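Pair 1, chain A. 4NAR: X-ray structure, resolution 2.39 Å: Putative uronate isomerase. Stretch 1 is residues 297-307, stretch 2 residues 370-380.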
# COMPACT_ATOMS: atom_id res chain seq x y z
N VAL A 297 -15.97 0.75 15.80
CA VAL A 297 -15.27 2.05 15.72
C VAL A 297 -16.20 3.17 15.25
O VAL A 297 -16.22 4.27 15.83
CB VAL A 297 -13.96 1.98 14.90
CG1 VAL A 297 -13.40 3.36 14.68
CG2 VAL A 297 -12.93 1.16 15.65
N MSE A 298 -16.99 2.89 14.23
CA MSE A 298 -17.97 3.87 13.76
C MSE A 298 -19.36 3.52 14.31
O MSE A 298 -19.74 2.34 14.34
CB MSE A 298 -18.01 3.89 12.23
CG MSE A 298 -16.70 4.29 11.60
SE MSE A 298 -16.37 6.17 11.96
CE MSE A 298 -14.77 5.93 12.95
N ALA A 299 -20.10 4.53 14.75
CA ALA A 299 -21.50 4.32 15.12
C ALA A 299 -22.30 4.01 13.84
O ALA A 299 -21.99 4.56 12.77
CB ALA A 299 -22.06 5.56 15.81
N LYS A 300 -23.30 3.13 13.95
CA LYS A 300 -24.23 2.93 12.83
C LYS A 300 -24.80 4.30 12.42
O LYS A 300 -25.24 5.09 13.27
CB LYS A 300 -25.34 1.92 13.23
CG LYS A 300 -26.66 2.03 12.45
CD LYS A 300 -26.60 1.45 11.01
CE LYS A 300 -27.37 0.12 10.90
NZ LYS A 300 -26.65 -1.03 11.52
N GLY A 301 -24.72 4.61 11.12
CA GLY A 301 -25.09 5.93 10.63
C GLY A 301 -23.97 6.96 10.81
O GLY A 301 -24.15 8.15 10.52
N GLY A 302 -22.81 6.50 11.28
CA GLY A 302 -21.68 7.40 11.46
C GLY A 302 -21.17 7.92 10.13
O GLY A 302 -21.36 7.30 9.08
N GLN A 303 -20.52 9.08 10.18
CA GLN A 303 -20.01 9.70 8.98
C GLN A 303 -18.49 9.65 8.95
O GLN A 303 -17.83 10.14 9.88
CB GLN A 303 -20.43 11.15 8.89
CG GLN A 303 -21.91 11.38 8.63
CD GLN A 303 -22.27 12.85 8.76
OE1 GLN A 303 -21.94 13.49 9.75
NE2 GLN A 303 -22.95 13.38 7.75
N ILE A 304 -17.95 9.07 7.87
CA ILE A 304 -16.54 9.26 7.56
C ILE A 304 -16.40 10.32 6.47
O ILE A 304 -16.95 10.17 5.36
CB ILE A 304 -15.87 7.96 7.10
CG1 ILE A 304 -16.12 6.86 8.13
CG2 ILE A 304 -14.38 8.18 6.92
CD1 ILE A 304 -15.37 5.58 7.84
N ILE A 305 -15.68 11.39 6.79
CA ILE A 305 -15.44 12.49 5.87
C ILE A 305 -13.98 12.53 5.46
O ILE A 305 -13.09 12.80 6.28
CB ILE A 305 -15.81 13.84 6.52
CG1 ILE A 305 -17.30 13.88 6.84
CG2 ILE A 305 -15.40 15.01 5.62
CD1 ILE A 305 -17.64 14.77 8.02
N ILE A 306 -13.73 12.27 4.19
CA ILE A 306 -12.39 12.28 3.65
C ILE A 306 -12.08 13.70 3.17
O ILE A 306 -12.49 14.13 2.08
CB ILE A 306 -12.27 11.25 2.52
CG1 ILE A 306 -12.43 9.85 3.11
CG2 ILE A 306 -10.93 11.38 1.77
CD1 ILE A 306 -13.08 8.87 2.15
N TYR A 307 -11.37 14.44 4.01
CA TYR A 307 -11.13 15.84 3.72
C TYR A 307 -9.81 15.97 2.97
O TYR A 307 -8.74 15.71 3.54
CB TYR A 307 -11.17 16.65 5.02
CG TYR A 307 -10.76 18.11 4.90
CD1 TYR A 307 -11.36 18.97 3.97
CD2 TYR A 307 -9.80 18.63 5.75
CE1 TYR A 307 -10.98 20.33 3.89
CE2 TYR A 307 -9.42 19.96 5.69
CZ TYR A 307 -10.00 20.81 4.76
OH TYR A 307 -9.59 22.13 4.74
N GLU A 370 -28.48 -0.85 2.14
CA GLU A 370 -28.41 -0.09 3.38
C GLU A 370 -26.96 -0.22 3.83
O GLU A 370 -26.35 -1.26 3.59
CB GLU A 370 -29.34 -0.67 4.44
CG GLU A 370 -30.83 -0.66 4.06
CD GLU A 370 -31.72 -1.09 5.22
OE1 GLU A 370 -31.20 -1.26 6.35
OE2 GLU A 370 -32.95 -1.26 5.01
N PHE A 371 -26.42 0.82 4.47
CA PHE A 371 -25.00 0.82 4.83
C PHE A 371 -24.79 1.09 6.30
O PHE A 371 -25.53 1.88 6.91
CB PHE A 371 -24.24 1.87 4.00
CG PHE A 371 -24.19 1.57 2.53
CD1 PHE A 371 -25.07 2.18 1.64
CD2 PHE A 371 -23.28 0.64 2.03
CE1 PHE A 371 -25.03 1.89 0.27
CE2 PHE A 371 -23.24 0.33 0.65
CZ PHE A 371 -24.11 0.96 -0.23
N GLU A 372 -23.77 0.47 6.88
CA GLU A 372 -23.44 0.69 8.28
C GLU A 372 -23.01 2.14 8.57
O GLU A 372 -23.31 2.67 9.64
CB GLU A 372 -22.38 -0.30 8.75
CG GLU A 372 -22.97 -1.60 9.31
CD GLU A 372 -23.49 -1.44 10.73
OE1 GLU A 372 -22.91 -0.62 11.49
OE2 GLU A 372 -24.48 -2.12 11.09
N PHE A 373 -22.30 2.76 7.63
CA PHE A 373 -21.89 4.16 7.79
C PHE A 373 -21.89 4.91 6.47
O PHE A 373 -22.00 4.31 5.40
CB PHE A 373 -20.53 4.27 8.51
CG PHE A 373 -19.43 3.44 7.88
CD1 PHE A 373 -19.06 2.22 8.45
CD2 PHE A 373 -18.78 3.88 6.73
CE1 PHE A 373 -18.05 1.45 7.89
CE2 PHE A 373 -17.76 3.10 6.15
CZ PHE A 373 -17.40 1.89 6.73
N ASP A 374 -21.78 6.24 6.53
CA ASP A 374 -21.70 7.06 5.31
C ASP A 374 -20.25 7.47 5.03
O ASP A 374 -19.47 7.68 5.95
CB ASP A 374 -22.58 8.31 5.46
CG ASP A 374 -22.92 8.96 4.11
OD1 ASP A 374 -23.73 9.92 4.10
OD2 ASP A 374 -22.38 8.53 3.06
N VAL A 375 -19.88 7.54 3.75
CA VAL A 375 -18.55 8.00 3.35
C VAL A 375 -18.68 9.26 2.51
O VAL A 375 -19.33 9.26 1.45
CB VAL A 375 -17.81 6.95 2.47
CG1 VAL A 375 -16.45 7.50 2.03
CG2 VAL A 375 -17.68 5.62 3.22
N ILE A 376 -18.06 10.34 2.97
CA ILE A 376 -18.24 11.62 2.31
C ILE A 376 -16.92 12.13 1.75
O ILE A 376 -15.89 12.08 2.43
CB ILE A 376 -18.87 12.64 3.28
CG1 ILE A 376 -20.27 12.17 3.66
CG2 ILE A 376 -18.92 14.05 2.66
CD1 ILE A 376 -20.56 12.27 5.17
N LEU A 377 -16.95 12.58 0.51
CA LEU A 377 -15.79 13.17 -0.13
C LEU A 377 -15.83 14.69 0.03
O LEU A 377 -16.73 15.36 -0.52
CB LEU A 377 -15.74 12.81 -1.62
CG LEU A 377 -15.42 11.35 -2.00
CD1 LEU A 377 -14.98 11.23 -3.49
CD2 LEU A 377 -14.37 10.77 -1.07
N ALA A 378 -14.88 15.23 0.79
CA ALA A 378 -14.70 16.68 0.88
C ALA A 378 -13.45 17.07 0.09
O ALA A 378 -12.39 17.34 0.66
CB ALA A 378 -14.59 17.13 2.33
N THR A 379 -13.59 17.06 -1.24
CA THR A 379 -12.47 17.21 -2.16
C THR A 379 -12.88 18.17 -3.28
O THR A 379 -13.95 18.78 -3.21
CB THR A 379 -12.07 15.83 -2.77
OG1 THR A 379 -12.90 15.53 -3.90
CG2 THR A 379 -12.21 14.70 -1.75
N SER A 380 -12.05 18.31 -4.31
CA SER A 380 -12.45 19.16 -5.43
C SER A 380 -13.16 18.37 -6.53
O SER A 380 -13.36 18.86 -7.64
CB SER A 380 -11.29 20.01 -5.98
OG SER A 380 -10.17 19.21 -6.27

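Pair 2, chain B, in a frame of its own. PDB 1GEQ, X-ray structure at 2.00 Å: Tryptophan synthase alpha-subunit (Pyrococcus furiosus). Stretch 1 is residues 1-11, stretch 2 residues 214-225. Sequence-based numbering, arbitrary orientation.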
# COMPACT_ATOMS: atom_id res chain seq x y z
N MET B 1 -7.31 -9.73 -3.30
CA MET B 1 -8.48 -8.85 -3.57
C MET B 1 -8.29 -8.11 -4.88
O MET B 1 -9.06 -7.21 -5.22
CB MET B 1 -8.69 -7.87 -2.40
CG MET B 1 -7.51 -7.02 -2.01
SD MET B 1 -7.69 -6.23 -0.37
CE MET B 1 -8.82 -4.89 -0.78
N PHE B 2 -7.28 -8.51 -5.64
CA PHE B 2 -6.98 -7.93 -6.94
C PHE B 2 -6.69 -9.04 -7.95
O PHE B 2 -6.36 -10.17 -7.56
CB PHE B 2 -5.78 -6.98 -6.81
CG PHE B 2 -4.58 -7.60 -6.13
CD1 PHE B 2 -3.76 -8.50 -6.81
CD2 PHE B 2 -4.29 -7.30 -4.80
CE1 PHE B 2 -2.67 -9.09 -6.18
CE2 PHE B 2 -3.20 -7.89 -4.15
CZ PHE B 2 -2.39 -8.79 -4.84
N LYS B 3 -6.81 -8.73 -9.25
CA LYS B 3 -6.54 -9.71 -10.30
C LYS B 3 -5.07 -10.10 -10.32
O LYS B 3 -4.21 -9.28 -10.03
CB LYS B 3 -6.86 -9.14 -11.69
CG LYS B 3 -8.22 -8.49 -11.87
CD LYS B 3 -8.31 -7.93 -13.29
CE LYS B 3 -9.62 -7.18 -13.54
NZ LYS B 3 -9.67 -6.64 -14.93
N ASP B 4 -4.79 -11.36 -10.68
CA ASP B 4 -3.41 -11.81 -10.77
C ASP B 4 -2.70 -11.01 -11.85
O ASP B 4 -3.28 -10.70 -12.90
CB ASP B 4 -3.35 -13.31 -11.12
CG ASP B 4 -3.57 -14.20 -9.90
OD1 ASP B 4 -3.78 -15.42 -10.08
OD2 ASP B 4 -3.55 -13.68 -8.77
N GLY B 5 -1.44 -10.67 -11.58
CA GLY B 5 -0.64 -9.90 -12.52
C GLY B 5 -0.83 -8.40 -12.41
O GLY B 5 -0.34 -7.64 -13.24
N SER B 6 -1.54 -7.97 -11.37
CA SER B 6 -1.83 -6.56 -11.16
C SER B 6 -0.68 -5.68 -10.69
O SER B 6 0.20 -6.11 -9.93
CB SER B 6 -2.97 -6.41 -10.14
OG SER B 6 -4.21 -6.86 -10.67
N LEU B 7 -0.71 -4.44 -11.16
CA LEU B 7 0.27 -3.45 -10.74
C LEU B 7 -0.53 -2.70 -9.69
O LEU B 7 -1.70 -2.37 -9.91
CB LEU B 7 0.66 -2.53 -11.90
CG LEU B 7 2.13 -2.14 -11.91
CD1 LEU B 7 2.96 -3.38 -12.18
CD2 LEU B 7 2.40 -1.09 -12.98
N ILE B 8 0.10 -2.44 -8.54
CA ILE B 8 -0.58 -1.77 -7.44
C ILE B 8 0.19 -0.51 -7.07
O ILE B 8 1.21 -0.58 -6.39
CB ILE B 8 -0.65 -2.71 -6.22
CG1 ILE B 8 -1.37 -4.01 -6.61
CG2 ILE B 8 -1.34 -2.01 -5.04
CD1 ILE B 8 -1.17 -5.14 -5.63
N PRO B 9 -0.30 0.66 -7.51
CA PRO B 9 0.40 1.89 -7.17
C PRO B 9 0.26 2.24 -5.69
O PRO B 9 -0.77 1.93 -5.06
CB PRO B 9 -0.28 2.95 -8.05
CG PRO B 9 -0.95 2.14 -9.17
CD PRO B 9 -1.42 0.91 -8.43
N TYR B 10 1.30 2.84 -5.12
CA TYR B 10 1.26 3.32 -3.75
C TYR B 10 1.49 4.82 -3.88
O TYR B 10 2.38 5.24 -4.63
CB TYR B 10 2.39 2.75 -2.88
CG TYR B 10 2.60 3.60 -1.64
CD1 TYR B 10 1.85 3.38 -0.48
CD2 TYR B 10 3.44 4.72 -1.67
CE1 TYR B 10 1.93 4.25 0.61
CE2 TYR B 10 3.52 5.60 -0.60
CZ TYR B 10 2.76 5.37 0.54
OH TYR B 10 2.81 6.27 1.58
N LEU B 11 0.70 5.62 -3.17
CA LEU B 11 0.85 7.07 -3.19
C LEU B 11 0.62 7.57 -1.78
O LEU B 11 -0.19 7.01 -1.05
CB LEU B 11 -0.19 7.73 -4.12
CG LEU B 11 -0.13 7.50 -5.63
CD1 LEU B 11 -1.29 8.21 -6.29
CD2 LEU B 11 1.19 8.02 -6.18
N ALA B 214 4.55 -13.77 -7.73
CA ALA B 214 3.85 -12.67 -7.07
C ALA B 214 2.50 -12.44 -7.76
O ALA B 214 2.44 -12.28 -8.97
CB ALA B 214 4.70 -11.38 -7.15
N ASN B 215 1.42 -12.41 -6.98
CA ASN B 215 0.10 -12.18 -7.56
C ASN B 215 -0.03 -10.72 -7.95
O ASN B 215 -0.72 -10.38 -8.92
CB ASN B 215 -1.00 -12.53 -6.55
CG ASN B 215 -0.90 -13.98 -6.07
OD1 ASN B 215 -0.25 -14.26 -5.07
ND2 ASN B 215 -1.55 -14.89 -6.79
N GLY B 216 0.67 -9.85 -7.22
CA GLY B 216 0.62 -8.43 -7.51
C GLY B 216 1.95 -7.76 -7.17
O GLY B 216 2.66 -8.21 -6.28
N VAL B 217 2.26 -6.69 -7.90
CA VAL B 217 3.50 -5.96 -7.68
C VAL B 217 3.17 -4.50 -7.34
O VAL B 217 2.52 -3.79 -8.12
CB VAL B 217 4.41 -6.00 -8.94
CG1 VAL B 217 5.73 -5.26 -8.67
CG2 VAL B 217 4.69 -7.46 -9.33
N VAL B 218 3.58 -4.07 -6.15
CA VAL B 218 3.33 -2.70 -5.71
C VAL B 218 4.42 -1.81 -6.30
O VAL B 218 5.58 -2.21 -6.41
CB VAL B 218 3.33 -2.60 -4.16
CG1 VAL B 218 3.26 -1.13 -3.72
CG2 VAL B 218 2.14 -3.36 -3.60
N VAL B 219 4.04 -0.61 -6.72
CA VAL B 219 5.00 0.34 -7.28
C VAL B 219 4.80 1.62 -6.47
O VAL B 219 3.80 2.32 -6.64
CB VAL B 219 4.75 0.62 -8.78
CG1 VAL B 219 5.83 1.55 -9.34
CG2 VAL B 219 4.75 -0.71 -9.57
N GLY B 220 5.74 1.89 -5.58
CA GLY B 220 5.63 3.05 -4.74
C GLY B 220 6.75 4.07 -4.90
O GLY B 220 6.52 5.14 -5.45
N SER B 221 7.94 3.74 -4.41
CA SER B 221 9.07 4.66 -4.48
C SER B 221 9.33 5.20 -5.88
O SER B 221 9.67 6.37 -6.04
CB SER B 221 10.34 3.99 -3.93
OG SER B 221 10.69 2.85 -4.68
N ALA B 222 9.16 4.37 -6.91
CA ALA B 222 9.40 4.83 -8.28
C ALA B 222 8.41 5.92 -8.68
O ALA B 222 8.72 6.76 -9.51
CB ALA B 222 9.32 3.66 -9.25
N LEU B 223 7.23 5.91 -8.08
CA LEU B 223 6.22 6.91 -8.40
C LEU B 223 6.35 8.14 -7.51
O LEU B 223 6.29 9.28 -7.98
CB LEU B 223 4.81 6.33 -8.25
CG LEU B 223 4.47 5.11 -9.10
CD1 LEU B 223 3.06 4.63 -8.75
CD2 LEU B 223 4.57 5.45 -10.57
N VAL B 224 6.51 7.91 -6.21
CA VAL B 224 6.63 9.02 -5.28
C VAL B 224 7.86 9.88 -5.58
O VAL B 224 7.86 11.07 -5.32
CB VAL B 224 6.66 8.52 -3.81
CG1 VAL B 224 5.37 7.77 -3.49
CG2 VAL B 224 7.85 7.62 -3.61
N LYS B 225 8.90 9.26 -6.14
CA LYS B 225 10.11 10.00 -6.49
C LYS B 225 9.77 11.04 -7.56
O LYS B 225 10.29 12.15 -7.56
CB LYS B 225 11.19 9.06 -7.02
CG LYS B 225 12.25 9.76 -7.84
CD LYS B 225 13.24 8.77 -8.43
CE LYS B 225 14.08 9.41 -9.53
NZ LYS B 225 13.23 9.80 -10.69

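Pair 1 and pair 2 build the same unit: a type II turn that delivers one strand alongside a second, parallel strand. Fourteen central residues superpose with an RMSD of 0.5 Å, and the strand axes diverge by only 21° in pair 1 and 27° in pair 2.

The turn leads into the same register in both pairs. G301(A) and G5(B) coincide, both at backbone angles that jam a CB against the preceding carbonyl, so the position calls for glycine. Each also donates its amide to the facing strand, G301(A) N to E372(A) O and G5(B) N to N215(B) O, both at 2.8 Å. From there the ladder alternates identically: I304(A) N reaches D374(A) O at 2.8 Å where I8(B) N reaches V217(B) O at 2.8 Å, and I376(A) N meets I304(A) O at 2.6 Å where V219(B) N meets I8(B) O at 2.8 Å.

One step before the glycine, polar side chains tie the turn to the matched positions E372(A) and N215(B). Pair 1 uses a charged pair, with K300(A) NZ only 2.5 Å from E372(A) OE2, a very short salt bridge. Pair 2 uses an amide and a carboxylate, N215(B) ND2 donating to D4(B) OD2 at 3.1 Å. The turn closes differently too: G302(A) N bonds A299(A) O at 2.6 Å, whereas at the matching S6(B) the backbone bond is weak and OG bonds K3(B) O at 2.5 Å.

The clearest exchange involves an aromatic ring. In pair 1 it stands on the second strand: F373(A) packs CD1 4.3 Å from CB of the selenomethionine M298(A), and makes an off-centre CH-pi contact with I304(A) CD1, which lies 4.2 Å from the centroid of the F373(A) ring. In pair 2 the ring moves to the first stretch, F2(B) at the position of M298(A), and F373(A) becomes G216(B). A CB there would lie 2.6 Å from F2(B) CE1 and 2.9 Å from I8(B) CD1, so the glycine makes room for both.

Farther along, I306(A) and Y10(B) match. I306(A) CD1 packs 3.6 Å from V375(A) CG1 and 4.0 Å from L377(A) CD2. Y10(B) CB lies 4.1 Å from V218(B) CG1, the counterpart of V375(A), and 3.7 Å from CA of G220(B), the glycine that replaces L377(A). Pair 2 then turns into a helix while pair 1 continues its ladder with A378(A) N to I306(A) O at 2.9 Å. Even so, L223(B) falls near A378(A), and its CD1 packs 3.8 Å from P9(B) CB, much as A378(A) CB meets I305(A) CG2 at 4.0 Å.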